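Fatty acid synthase 1, isoform A (Drosophila melanogaster, PDB 6FN6) probably makes long-chain saturated fatty acids from acetyl-CoA and malonyl-CoA, this chain being its modifying region with dehydratase, enoylreductase and ketoreductase domains. Local coordinates at residues A[930-936]-A[1010-1014]; A[670-674]-A[847-851]; A[190-196]-A[243-249]. All coordinates share one frame. Numbering follows the deposited sequence.

Contact 1: A[930-936]-A[1010-1014]; sequences VGGLGGF and NLAAV
L1011, V930 and F936 carry this contact. Start with V930, the last residue of strand 926-930, and set it beside N1010, near the end of strand 1005-1011, as a parallel bridge with CA atoms 5.0 Å apart. Both side chains lie on one face of the sheet, V930 in the t rotamer and N1010 in m, with V930 CG2 3.8 Å from N1010 ND2. The strands then part: L1011 N gives V930 O a weak hydrogen bond of 3.2 Å, bent to 126°.

From here 930-936 turns sharply. G931 takes a positive phi (70/41) and opens a type I turn that runs through G932 and L933 to G934, the N-cap of helix 935-946. L1011, extended and in the mt rotamer, points into this bend: its CD1 lies 3.3 Å from G931 O and 4.2 Å from G932 CA. On the helix, F936 (chi1 t) faces the other segment, F936 CD1 standing 4.0 Å from L1011 CD2, while F936 also meets the ring of F1059.

After L1011 the chain curls through A1012 and A1013 to V1014, a poorly ordered bend. V1014 CG1 comes to 3.7 Å from G934 CA, just where a CB on G934 would clash.

A parallel strand that runs through a glycine-rich turn into a helix, beside the end of a neighbouring parallel strand, is the hallmark of a Rossmann fold. Here it belongs to the ketoreductase domain, where G932, G934 and the later G937 fit the GxGxxG pattern that in such reductases typically cradles the dinucleotide cofactor.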
ATOM      1  N   VAL A 930      21.762 -39.593  36.318  1.00 31.70           N
ATOM      2  CA  VAL A 930      22.580 -40.734  35.937  1.00 32.41           C
ATOM      3  C   VAL A 930      22.065 -41.266  34.612  1.00 32.41           C
ATOM      4  O   VAL A 930      20.893 -41.619  34.494  1.00 32.02           O
ATOM      5  CB  VAL A 930      22.571 -41.829  37.018  1.00 32.69           C
ATOM      6  CG1 VAL A 930      23.507 -42.968  36.638  1.00 33.56           C
ATOM      7  CG2 VAL A 930      22.968 -41.251  38.367  1.00 32.73           C
ATOM      8  N   GLY A 931      22.953 -41.346  33.626  1.00 33.00           N
ATOM      9  CA  GLY A 931      22.552 -41.642  32.263  1.00 34.16           C
ATOM     10  C   GLY A 931      21.801 -40.463  31.677  1.00 35.87           C
ATOM     11  O   GLY A 931      20.810 -40.621  30.963  1.00 36.63           O
ATOM     12  N   GLY A 932      22.293 -39.266  31.974  1.00 37.85           N
ATOM     13  CA  GLY A 932      21.578 -38.052  31.639  1.00 36.90           C
ATOM     14  C   GLY A 932      21.633 -37.627  30.184  1.00 37.32           C
ATOM     15  O   GLY A 932      20.847 -36.777  29.769  1.00 36.99           O
ATOM     16  N   LEU A 933      22.536 -38.215  29.405  1.00 32.49           N
ATOM     17  CA  LEU A 933      22.701 -37.813  28.008  1.00 35.92           C
ATOM     18  C   LEU A 933      21.934 -38.718  27.045  1.00 40.67           C
ATOM     19  O   LEU A 933      21.958 -38.505  25.832  1.00 42.86           O
ATOM     20  CB  LEU A 933      24.184 -37.789  27.628  1.00 36.34           C
ATOM     21  CG  LEU A 933      25.004 -36.575  28.081  1.00 33.92           C
ATOM     22  CD1 LEU A 933      26.444 -36.715  27.629  1.00 35.16           C
ATOM     23  CD2 LEU A 933      24.423 -35.265  27.560  1.00 33.33           C
ATOM     24  N   GLY A 934      21.252 -39.725  27.580  1.00 32.84           N
ATOM     25  CA  GLY A 934      20.377 -40.552  26.771  1.00 33.06           C
ATOM     26  C   GLY A 934      19.147 -39.766  26.357  1.00 32.32           C
ATOM     27  O   GLY A 934      18.949 -38.635  26.807  1.00 31.61           O
ATOM     28  N   GLY A 935      18.336 -40.345  25.479  1.00 42.78           N
ATOM     29  CA  GLY A 935      17.136 -39.681  25.005  1.00 41.48           C
ATOM     30  C   GLY A 935      16.266 -39.167  26.136  1.00 38.64           C
ATOM     31  O   GLY A 935      15.952 -37.981  26.202  1.00 38.38           O
ATOM     32  N   PHE A 936      15.875 -40.072  27.025  1.00 32.43           N
ATOM     33  CA  PHE A 936      15.074 -39.731  28.195  1.00 31.57           C
ATOM     34  C   PHE A 936      15.729 -38.630  29.024  1.00 30.10           C
ATOM     35  O   PHE A 936      15.087 -37.648  29.388  1.00 29.53           O
ATOM     36  CB  PHE A 936      14.849 -40.981  29.054  1.00 39.35           C
ATOM     37  CG  PHE A 936      13.790 -40.816  30.108  1.00 47.96           C
ATOM     38  CD1 PHE A 936      14.066 -40.147  31.292  1.00 51.63           C
ATOM     39  CD2 PHE A 936      12.520 -41.332  29.917  1.00 52.11           C
ATOM     40  CE1 PHE A 936      13.090 -39.997  32.263  1.00 53.59           C
ATOM     41  CE2 PHE A 936      11.541 -41.185  30.884  1.00 54.75           C
ATOM     42  CZ  PHE A 936      11.827 -40.515  32.058  1.00 55.03           C
ATOM     43  N   ASN A1010      17.862 -41.435  38.595  1.00 37.68           N
ATOM     44  CA  ASN A1010      18.518 -42.627  38.079  1.00 44.69           C
ATOM     45  C   ASN A1010      17.772 -43.127  36.856  1.00 42.85           C
ATOM     46  O   ASN A1010      16.557 -43.327  36.898  1.00 44.15           O
ATOM     47  CB  ASN A1010      18.579 -43.717  39.148  1.00 53.12           C
ATOM     48  CG  ASN A1010      19.366 -43.289  40.366  1.00 57.51           C
ATOM     49  OD1 ASN A1010      18.820 -42.692  41.293  1.00 58.52           O
ATOM     50  ND2 ASN A1010      20.662 -43.588  40.367  1.00 59.33           N
ATOM     51  N   LEU A1011      18.503 -43.328  35.766  1.00 40.40           N
ATOM     52  CA  LEU A1011      17.889 -43.692  34.498  1.00 40.94           C
ATOM     53  C   LEU A1011      18.381 -45.040  33.984  1.00 45.53           C
ATOM     54  O   LEU A1011      19.499 -45.161  33.486  1.00 43.22           O
ATOM     55  CB  LEU A1011      18.158 -42.599  33.462  1.00 38.71           C
ATOM     56  CG  LEU A1011      17.862 -41.179  33.961  1.00 39.72           C
ATOM     57  CD1 LEU A1011      18.163 -40.143  32.900  1.00 41.28           C
ATOM     58  CD2 LEU A1011      16.419 -41.048  34.422  1.00 42.17           C
ATOM     59  N   ALA A1012      17.533 -46.055  34.124  1.00 83.25           N
ATOM     60  CA  ALA A1012      17.775 -47.358  33.521  1.00 86.73           C
ATOM     61  C   ALA A1012      17.042 -47.461  32.186  1.00 90.57           C
ATOM     62  O   ALA A1012      17.088 -48.495  31.521  1.00 85.40           O
ATOM     63  CB  ALA A1012      17.328 -48.471  34.457  1.00 83.87           C
ATOM     64  N   ALA A1013      16.351 -46.387  31.809  1.00 89.17           N
ATOM     65  CA  ALA A1013      15.523 -46.392  30.608  1.00 89.90           C
ATOM     66  C   ALA A1013      16.338 -46.200  29.334  1.00 98.43           C
ATOM     67  O   ALA A1013      15.879 -46.534  28.244  1.00100.47           O
ATOM     68  CB  ALA A1013      14.458 -45.313  30.713  1.00 84.15           C
ATOM     69  N   VAL A1014      17.544 -45.658  29.471  1.00103.00           N
ATOM     70  CA  VAL A1014      18.379 -45.366  28.310  1.00107.55           C
ATOM     71  C   VAL A1014      19.046 -46.650  27.833  1.00106.78           C
ATOM     72  O   VAL A1014      19.303 -47.554  28.626  1.00107.50           O
ATOM     73  CB  VAL A1014      19.426 -44.272  28.617  1.00110.03           C
ATOM     74  CG1 VAL A1014      18.732 -42.979  29.039  1.00107.49           C
ATOM     75  CG2 VAL A1014      20.410 -44.737  29.688  1.00112.08           C
TER

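Contact 2: A[670-674]-A[847-851]; sequences KRMMW and QNQVV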
ATOM      1  N   LYS A 670       9.241   0.909  38.080  1.00 73.32           N
ATOM      2  CA  LYS A 670       8.870   2.184  38.691  1.00 75.15           C
ATOM      3  C   LYS A 670       8.613   3.248  37.634  1.00 73.94           C
ATOM      4  O   LYS A 670       7.750   4.108  37.806  1.00 71.12           O
ATOM      5  CB  LYS A 670       9.961   2.679  39.641  1.00 80.02           C
ATOM      6  CG  LYS A 670      10.319   1.718  40.763  1.00 81.88           C
ATOM      7  CD  LYS A 670      11.433   2.288  41.630  1.00 85.75           C
ATOM      8  CE  LYS A 670      11.952   1.271  42.637  1.00 86.24           C
ATOM      9  NZ  LYS A 670      10.961   0.975  43.710  1.00 85.62           N
ATOM     10  N   ARG A 671       9.359   3.186  36.536  1.00 90.46           N
ATOM     11  CA  ARG A 671       9.187   4.151  35.461  1.00 88.55           C
ATOM     12  C   ARG A 671       7.753   4.111  34.954  1.00 83.80           C
ATOM     13  O   ARG A 671       7.173   5.147  34.628  1.00 81.41           O
ATOM     14  CB  ARG A 671      10.162   3.880  34.316  1.00 90.24           C
ATOM     15  CG  ARG A 671      11.626   4.005  34.706  1.00 91.72           C
ATOM     16  CD  ARG A 671      12.524   3.872  33.489  1.00 93.12           C
ATOM     17  NE  ARG A 671      12.461   2.536  32.901  1.00 93.93           N
ATOM     18  CZ  ARG A 671      13.323   1.555  33.154  1.00 96.87           C
ATOM     19  NH1 ARG A 671      14.335   1.740  33.995  1.00 97.82           N
ATOM     20  NH2 ARG A 671      13.173   0.378  32.563  1.00 98.64           N
ATOM     21  N   MET A 672       7.185   2.910  34.886  1.00 76.99           N
ATOM     22  CA  MET A 672       5.818   2.753  34.411  1.00 75.84           C
ATOM     23  C   MET A 672       4.856   2.447  35.560  1.00 74.21           C
ATOM     24  O   MET A 672       4.204   1.404  35.581  1.00 68.66           O
ATOM     25  CB  MET A 672       5.757   1.651  33.348  1.00 75.30           C
ATOM     26  CG  MET A 672       6.267   2.103  31.982  1.00 78.44           C
ATOM     27  SD  MET A 672       6.687   0.752  30.864  1.00 80.34           S
ATOM     28  CE  MET A 672       8.223   0.168  31.580  1.00 82.03           C
ATOM     29  N   MET A 673       4.768   3.378  36.506  1.00 72.25           N
ATOM     30  CA  MET A 673       3.805   3.285  37.601  1.00 73.63           C
ATOM     31  C   MET A 673       3.264   4.657  37.990  1.00 73.26           C
ATOM     32  O   MET A 673       3.982   5.657  37.965  1.00 75.17           O
ATOM     33  CB  MET A 673       4.402   2.615  38.845  1.00 78.17           C
ATOM     34  CG  MET A 673       4.598   1.117  38.722  1.00 81.66           C
ATOM     35  SD  MET A 673       4.831   0.308  40.324  1.00 84.42           S
ATOM     36  CE  MET A 673       6.489   0.784  40.769  1.00 87.41           C
ATOM     37  N   TRP A 674       1.986   4.687  38.349  1.00 70.41           N
ATOM     38  CA  TRP A 674       1.346   5.897  38.844  1.00 69.88           C
ATOM     39  C   TRP A 674       0.779   5.596  40.227  1.00 68.31           C
ATOM     40  O   TRP A 674       0.274   4.500  40.465  1.00 64.17           O
ATOM     41  CB  TRP A 674       0.224   6.355  37.910  1.00 69.23           C
ATOM     42  CG  TRP A 674       0.623   6.511  36.478  1.00 69.53           C
ATOM     43  CD1 TRP A 674       0.963   7.669  35.840  1.00 70.18           C
ATOM     44  CD2 TRP A 674       0.703   5.473  35.494  1.00 69.01           C
ATOM     45  NE1 TRP A 674       1.256   7.416  34.522  1.00 68.99           N
ATOM     46  CE2 TRP A 674       1.103   6.075  34.284  1.00 68.54           C
ATOM     47  CE3 TRP A 674       0.476   4.095  35.520  1.00 69.28           C
ATOM     48  CZ2 TRP A 674       1.282   5.344  33.112  1.00 67.49           C
ATOM     49  CZ3 TRP A 674       0.655   3.371  34.355  1.00 67.54           C
ATOM     50  CH2 TRP A 674       1.055   3.997  33.168  1.00 66.96           C
ATOM     51  N   GLN A 847       9.546   5.832  27.761  1.00 64.44           N
ATOM     52  CA  GLN A 847       8.677   5.325  28.817  1.00 63.70           C
ATOM     53  C   GLN A 847       8.352   6.418  29.830  1.00 63.44           C
ATOM     54  O   GLN A 847       7.215   6.550  30.276  1.00 60.05           O
ATOM     55  CB  GLN A 847       9.330   4.140  29.532  1.00 65.66           C
ATOM     56  CG  GLN A 847       9.526   2.909  28.665  1.00 65.22           C
ATOM     57  CD  GLN A 847      10.511   1.929  29.270  1.00 64.29           C
ATOM     58  OE1 GLN A 847      11.052   2.163  30.351  1.00 64.41           O
ATOM     59  NE2 GLN A 847      10.741   0.819  28.579  1.00 62.28           N
ATOM     60  N   ASN A 848       9.361   7.202  30.189  1.00 73.81           N
ATOM     61  CA  ASN A 848       9.192   8.248  31.189  1.00 79.16           C
ATOM     62  C   ASN A 848       8.332   9.393  30.667  1.00 74.92           C
ATOM     63  O   ASN A 848       7.629  10.047  31.436  1.00 73.34           O
ATOM     64  CB  ASN A 848      10.555   8.778  31.631  1.00 85.91           C
ATOM     65  CG  ASN A 848      11.305   7.794  32.505  1.00 90.93           C
ATOM     66  OD1 ASN A 848      10.752   7.248  33.461  1.00 91.70           O
ATOM     67  ND2 ASN A 848      12.568   7.551  32.174  1.00 92.17           N
ATOM     68  N   GLN A 849       8.389   9.641  29.364  1.00 85.12           N
ATOM     69  CA  GLN A 849       7.599  10.711  28.769  1.00 95.81           C
ATOM     70  C   GLN A 849       6.115  10.346  28.743  1.00 92.43           C
ATOM     71  O   GLN A 849       5.267  11.151  29.129  1.00 95.51           O
ATOM     72  CB  GLN A 849       8.092  11.033  27.358  1.00109.84           C
ATOM     73  CG  GLN A 849       7.298  12.138  26.673  1.00121.59           C
ATOM     74  CD  GLN A 849       7.349  13.447  27.444  1.00131.19           C
ATOM     75  OE1 GLN A 849       6.354  13.881  28.024  1.00133.95           O
ATOM     76  NE2 GLN A 849       8.516  14.081  27.459  1.00133.97           N
ATOM     77  N   VAL A 850       5.803   9.137  28.285  1.00 66.25           N
ATOM     78  CA  VAL A 850       4.411   8.724  28.132  1.00 65.54           C
ATOM     79  C   VAL A 850       3.711   8.720  29.488  1.00 64.63           C
ATOM     80  O   VAL A 850       2.557   9.136  29.595  1.00 65.16           O
ATOM     81  CB  VAL A 850       4.296   7.335  27.452  1.00 65.09           C
ATOM     82  CG1 VAL A 850       4.815   7.393  26.025  1.00 65.16           C
ATOM     83  CG2 VAL A 850       5.042   6.273  28.237  1.00 66.01           C
ATOM     84  N   VAL A 851       4.403   8.256  30.523  1.00 74.53           N
ATOM     85  CA  VAL A 851       3.812   8.203  31.852  1.00 74.61           C
ATOM     86  C   VAL A 851       3.604   9.626  32.360  1.00 75.90           C
ATOM     87  O   VAL A 851       2.634   9.907  33.064  1.00 79.23           O
ATOM     88  CB  VAL A 851       4.678   7.374  32.828  1.00 72.54           C
ATOM     89  CG1 VAL A 851       4.793   5.937  32.341  1.00 71.09           C
ATOM     90  CG2 VAL A 851       6.056   7.991  32.997  1.00 72.60           C
TER
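Two side-chain hydrogen bonds tie the bend at 670-674 to helix 844-860. R671, pointing at the helix, donates from NE to Q847 OE1 over 2.9 Å, with the acceptor lying near the plane of the guanidinium. The same amide is used at its other end too, since Q847 NE2 goes to V839 O. The second bond comes from the indole: W674 NE1 reaches V851 O at 3.2 Å and 156°, edge-on, while W674 keeps its backbone paired with M654 of strand 652-656. Inside the helix, V851 N is bonded to Q847 O at 3.3 Å, and N848 O takes up the hydroxyl of S852.

This is the enoylreductase part, of the medium-chain dehydrogenase type. The bend leads into strand 673-675 of its mixed sheet, and the helix comes after 830-833, the last strand of the six-stranded parallel Rossmann sheet.

Between the two polar links sits V851, whose CG1 touches R671 O at 3.4 Å, M672 CG at 4.1 Å and W674 CZ2 at 3.6 Å. N848 flanks R671, its OD1 3.5 Å from R671 CB, and M672 CE closes in on Q847 OE1 at 3.7 Å.

Contact 3: A[190-196]-A[243-249]; sequences LYLPTRI and GLKANLA
A classic beta bulge interrupts the pairing here: T194 and R195 both face K245, whose O accepts T194 N at 2.6 Å and R195 N at 3.1 Å. T194 absorbs the extra residue by dropping to phi/psi -114/-48 between otherwise extended neighbours. Beyond the bulge K245 N returns a bond to R195 O at 2.9 Å.

On the other side of it the strands run antiparallel in regular register. L192 pairs with N247 through two bonds, L192 N to N247 O and N247 N to L192 O, each 3.0 Å. Y191-L248 and P193-A246 are non-hydrogen-bonded pairs, with CA atoms 4.6 and 4.2 Å apart. A249 N to L190 O, 3.1 Å, ends the ladder. The N-to-C directions of 191-196 and 244-248 make an angle of 138°.

Both strands fall in what is predicted to be the C-terminal hotdog of the dehydratase; 191-201 also pairs, along its other edge, with 58-65 of the predicted N-terminal hotdog, making one continuous sheet. L192 and P193 have side chains about 6 Å from those of H24 and D175, respectively, the predicted catalytic pair.

Y191 and L248 share a face, L248 CD1 lying over the Y191 ring, 3.5 Å from its centroid, a CH-pi contact. The face of L192 and N247 also bears R195 and K245, their R195 NH1 and K245 NZ 4.5 Å apart despite like charge. T194 (m) donates from OG1 to N247 OD1 at 2.7 Å.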
ATOM      1  N   LEU A 190       6.337 -25.136  15.530  1.00 46.54           N
ATOM      2  CA  LEU A 190       6.060 -25.421  14.128  1.00 44.13           C
ATOM      3  C   LEU A 190       5.905 -24.128  13.328  1.00 41.23           C
ATOM      4  O   LEU A 190       5.019 -23.319  13.601  1.00 37.58           O
ATOM      5  CB  LEU A 190       4.803 -26.285  13.995  1.00 45.93           C
ATOM      6  CG  LEU A 190       4.435 -26.736  12.580  1.00 46.46           C
ATOM      7  CD1 LEU A 190       5.527 -27.605  11.981  1.00 47.95           C
ATOM      8  CD2 LEU A 190       3.107 -27.477  12.582  1.00 48.20           C
ATOM      9  N   TYR A 191       6.784 -23.948  12.345  1.00 46.78           N
ATOM     10  CA  TYR A 191       6.728 -22.810  11.432  1.00 45.21           C
ATOM     11  C   TYR A 191       6.434 -23.275  10.013  1.00 39.66           C
ATOM     12  O   TYR A 191       6.993 -24.275   9.556  1.00 36.29           O
ATOM     13  CB  TYR A 191       8.051 -22.042  11.433  1.00 52.91           C
ATOM     14  CG  TYR A 191       8.263 -21.110  12.602  1.00 60.96           C
ATOM     15  CD1 TYR A 191       7.681 -19.849  12.622  1.00 64.95           C
ATOM     16  CD2 TYR A 191       9.062 -21.480  13.675  1.00 64.84           C
ATOM     17  CE1 TYR A 191       7.881 -18.987  13.683  1.00 66.56           C
ATOM     18  CE2 TYR A 191       9.268 -20.625  14.741  1.00 66.86           C
ATOM     19  CZ  TYR A 191       8.676 -19.378  14.739  1.00 67.45           C
ATOM     20  OH  TYR A 191       8.876 -18.522  15.798  1.00 69.05           O
ATOM     21  N   LEU A 192       5.570 -22.543   9.317  1.00 32.22           N
ATOM     22  CA  LEU A 192       5.290 -22.810   7.909  1.00 34.29           C
ATOM     23  C   LEU A 192       5.557 -21.555   7.079  1.00 37.18           C
ATOM     24  O   LEU A 192       5.278 -20.444   7.530  1.00 37.45           O
ATOM     25  CB  LEU A 192       3.846 -23.278   7.720  1.00 29.52           C
ATOM     26  CG  LEU A 192       3.491 -24.661   8.266  1.00 30.11           C
ATOM     27  CD1 LEU A 192       1.996 -24.893   8.187  1.00 31.35           C
ATOM     28  CD2 LEU A 192       4.229 -25.744   7.493  1.00 29.91           C
ATOM     29  N   PRO A 193       6.121 -21.724   5.870  1.00 37.87           N
ATOM     30  CA  PRO A 193       6.430 -20.555   5.035  1.00 40.24           C
ATOM     31  C   PRO A 193       5.221 -19.669   4.761  1.00 45.26           C
ATOM     32  O   PRO A 193       4.137 -20.183   4.496  1.00 45.39           O
ATOM     33  CB  PRO A 193       6.935 -21.179   3.732  1.00 42.11           C
ATOM     34  CG  PRO A 193       7.440 -22.515   4.117  1.00 42.37           C
ATOM     35  CD  PRO A 193       6.543 -22.982   5.224  1.00 40.94           C
ATOM     36  N   THR A 194       5.418 -18.355   4.813  1.00 55.86           N
ATOM     37  CA  THR A 194       4.359 -17.397   4.504  1.00 57.64           C
ATOM     38  C   THR A 194       4.698 -16.620   3.242  1.00 57.74           C
ATOM     39  O   THR A 194       3.871 -16.487   2.338  1.00 57.19           O
ATOM     40  CB  THR A 194       4.138 -16.404   5.659  1.00 57.18           C
ATOM     41  OG1 THR A 194       3.735 -17.116   6.834  1.00 57.62           O
ATOM     42  CG2 THR A 194       3.070 -15.371   5.303  1.00 60.52           C
ATOM     43  N   ARG A 195       5.925 -16.117   3.185  1.00 53.50           N
ATOM     44  CA  ARG A 195       6.361 -15.304   2.060  1.00 52.62           C
ATOM     45  C   ARG A 195       7.802 -15.597   1.682  1.00 43.90           C
ATOM     46  O   ARG A 195       8.593 -16.058   2.504  1.00 44.82           O
ATOM     47  CB  ARG A 195       6.215 -13.815   2.391  1.00 57.20           C
ATOM     48  CG  ARG A 195       4.846 -13.238   2.088  1.00 61.78           C
ATOM     49  CD  ARG A 195       4.751 -11.780   2.507  1.00 65.09           C
ATOM     50  NE  ARG A 195       4.478 -11.636   3.938  1.00 69.30           N
ATOM     51  CZ  ARG A 195       5.246 -10.977   4.803  1.00 73.04           C
ATOM     52  NH1 ARG A 195       6.367 -10.378   4.413  1.00 74.44           N
ATOM     53  NH2 ARG A 195       4.888 -10.915   6.079  1.00 74.27           N
ATOM     54  N   ILE A 196       8.123 -15.336   0.420  1.00 38.76           N
ATOM     55  CA  ILE A 196       9.501 -15.328  -0.050  1.00 36.29           C
ATOM     56  C   ILE A 196       9.624 -14.143  -0.999  1.00 35.64           C
ATOM     57  O   ILE A 196       8.924 -14.075  -2.010  1.00 33.27           O
ATOM     58  CB  ILE A 196       9.898 -16.645  -0.739  1.00 34.54           C
ATOM     59  CG1 ILE A 196       9.638 -17.831   0.190  1.00 31.50           C
ATOM     60  CG2 ILE A 196      11.372 -16.600  -1.133  1.00 36.35           C
ATOM     61  CD1 ILE A 196       9.939 -19.188  -0.422  1.00 31.15           C
ATOM     62  N   GLY A 243      14.693 -13.090   1.724  1.00 47.01           N
ATOM     63  CA  GLY A 243      13.539 -12.582   2.444  1.00 47.18           C
ATOM     64  C   GLY A 243      12.479 -13.609   2.798  1.00 46.61           C
ATOM     65  O   GLY A 243      11.291 -13.386   2.569  1.00 47.34           O
ATOM     66  N   LEU A 244      12.899 -14.735   3.361  1.00 45.76           N
ATOM     67  CA  LEU A 244      11.959 -15.770   3.778  1.00 45.17           C
ATOM     68  C   LEU A 244      11.206 -15.348   5.040  1.00 44.89           C
ATOM     69  O   LEU A 244      11.803 -14.850   5.993  1.00 45.92           O
ATOM     70  CB  LEU A 244      12.689 -17.096   4.007  1.00 62.85           C
ATOM     71  CG  LEU A 244      11.847 -18.252   4.552  1.00 59.97           C
ATOM     72  CD1 LEU A 244      10.672 -18.559   3.631  1.00 60.12           C
ATOM     73  CD2 LEU A 244      12.706 -19.491   4.739  1.00 56.90           C
ATOM     74  N   LYS A 245       9.887 -15.515   5.018  1.00 44.96           N
ATOM     75  CA  LYS A 245       9.046 -15.245   6.180  1.00 44.80           C
ATOM     76  C   LYS A 245       8.225 -16.482   6.540  1.00 44.15           C
ATOM     77  O   LYS A 245       7.497 -17.017   5.706  1.00 44.68           O
ATOM     78  CB  LYS A 245       8.105 -14.064   5.925  1.00 52.57           C
ATOM     79  CG  LYS A 245       8.790 -12.739   5.621  1.00 63.12           C
ATOM     80  CD  LYS A 245       9.222 -12.011   6.886  1.00 68.56           C
ATOM     81  CE  LYS A 245       9.552 -10.551   6.598  1.00 74.08           C
ATOM     82  NZ  LYS A 245      10.687 -10.406   5.648  1.00 77.68           N
ATOM     83  N   ALA A 246       8.354 -16.940   7.780  1.00 43.10           N
ATOM     84  CA  ALA A 246       7.578 -18.078   8.257  1.00 42.48           C
ATOM     85  C   ALA A 246       6.700 -17.675   9.433  1.00 42.52           C
ATOM     86  O   ALA A 246       7.140 -16.955  10.331  1.00 42.37           O
ATOM     87  CB  ALA A 246       8.497 -19.228   8.648  1.00 41.21           C
ATOM     88  N   ASN A 247       5.455 -18.137   9.419  1.00 58.32           N
ATOM     89  CA  ASN A 247       4.530 -17.873  10.514  1.00 60.56           C
ATOM     90  C   ASN A 247       4.248 -19.136  11.305  1.00 63.22           C
ATOM     91  O   ASN A 247       4.221 -20.239  10.760  1.00 63.33           O
ATOM     92  CB  ASN A 247       3.220 -17.284   9.992  1.00 61.11           C
ATOM     93  CG  ASN A 247       3.297 -15.789   9.802  1.00 61.88           C
ATOM     94  OD1 ASN A 247       3.951 -15.300   8.881  1.00 61.96           O
ATOM     95  ND2 ASN A 247       2.633 -15.050  10.682  1.00 62.16           N
ATOM     96  N   LEU A 248       4.035 -18.953  12.601  1.00 56.10           N
ATOM     97  CA  LEU A 248       3.717 -20.052  13.496  1.00 58.97           C
ATOM     98  C   LEU A 248       2.369 -20.648  13.108  1.00 62.20           C
ATOM     99  O   LEU A 248       1.396 -19.919  12.914  1.00 65.45           O
ATOM    100  CB  LEU A 248       3.701 -19.561  14.940  1.00 60.63           C
ATOM    101  CG  LEU A 248       4.270 -20.478  16.019  1.00 63.07           C
ATOM    102  CD1 LEU A 248       5.693 -20.879  15.695  1.00 61.29           C
ATOM    103  CD2 LEU A 248       4.233 -19.771  17.354  1.00 65.63           C
ATOM    104  N   ALA A 249       2.312 -21.971  13.002  1.00 41.68           N
ATOM    105  CA  ALA A 249       1.096 -22.651  12.565  1.00 45.79           C
ATOM    106  C   ALA A 249       0.348 -23.304  13.723  1.00 44.88           C
ATOM    107  O   ALA A 249       0.917 -23.555  14.784  1.00 39.59           O
ATOM    108  CB  ALA A 249       1.434 -23.697  11.513  1.00 50.92           C
TER

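How the contacts relate
Each contact belongs to a different catalytic domain: contact 3 to the dehydratase, contact 2 to the enoylreductase, contact 1 to the ketoreductase. They follow one another along the chain and none touches another; centres lie 35 to 50 Å apart. All three are partly buried. Contact 3 buries 710 Å², against 404 Å² and 375 Å² for contacts 1 and 2; there two strands lie side by side over their length, joined mostly by backbone bonds. Contact 1 starts as neighbouring strands too, but soon depends on apolar packing against glycines and F936, with one weak hydrogen bond. Contact 2 pairs no strands, and its two hydrogen bonds both start from side chains.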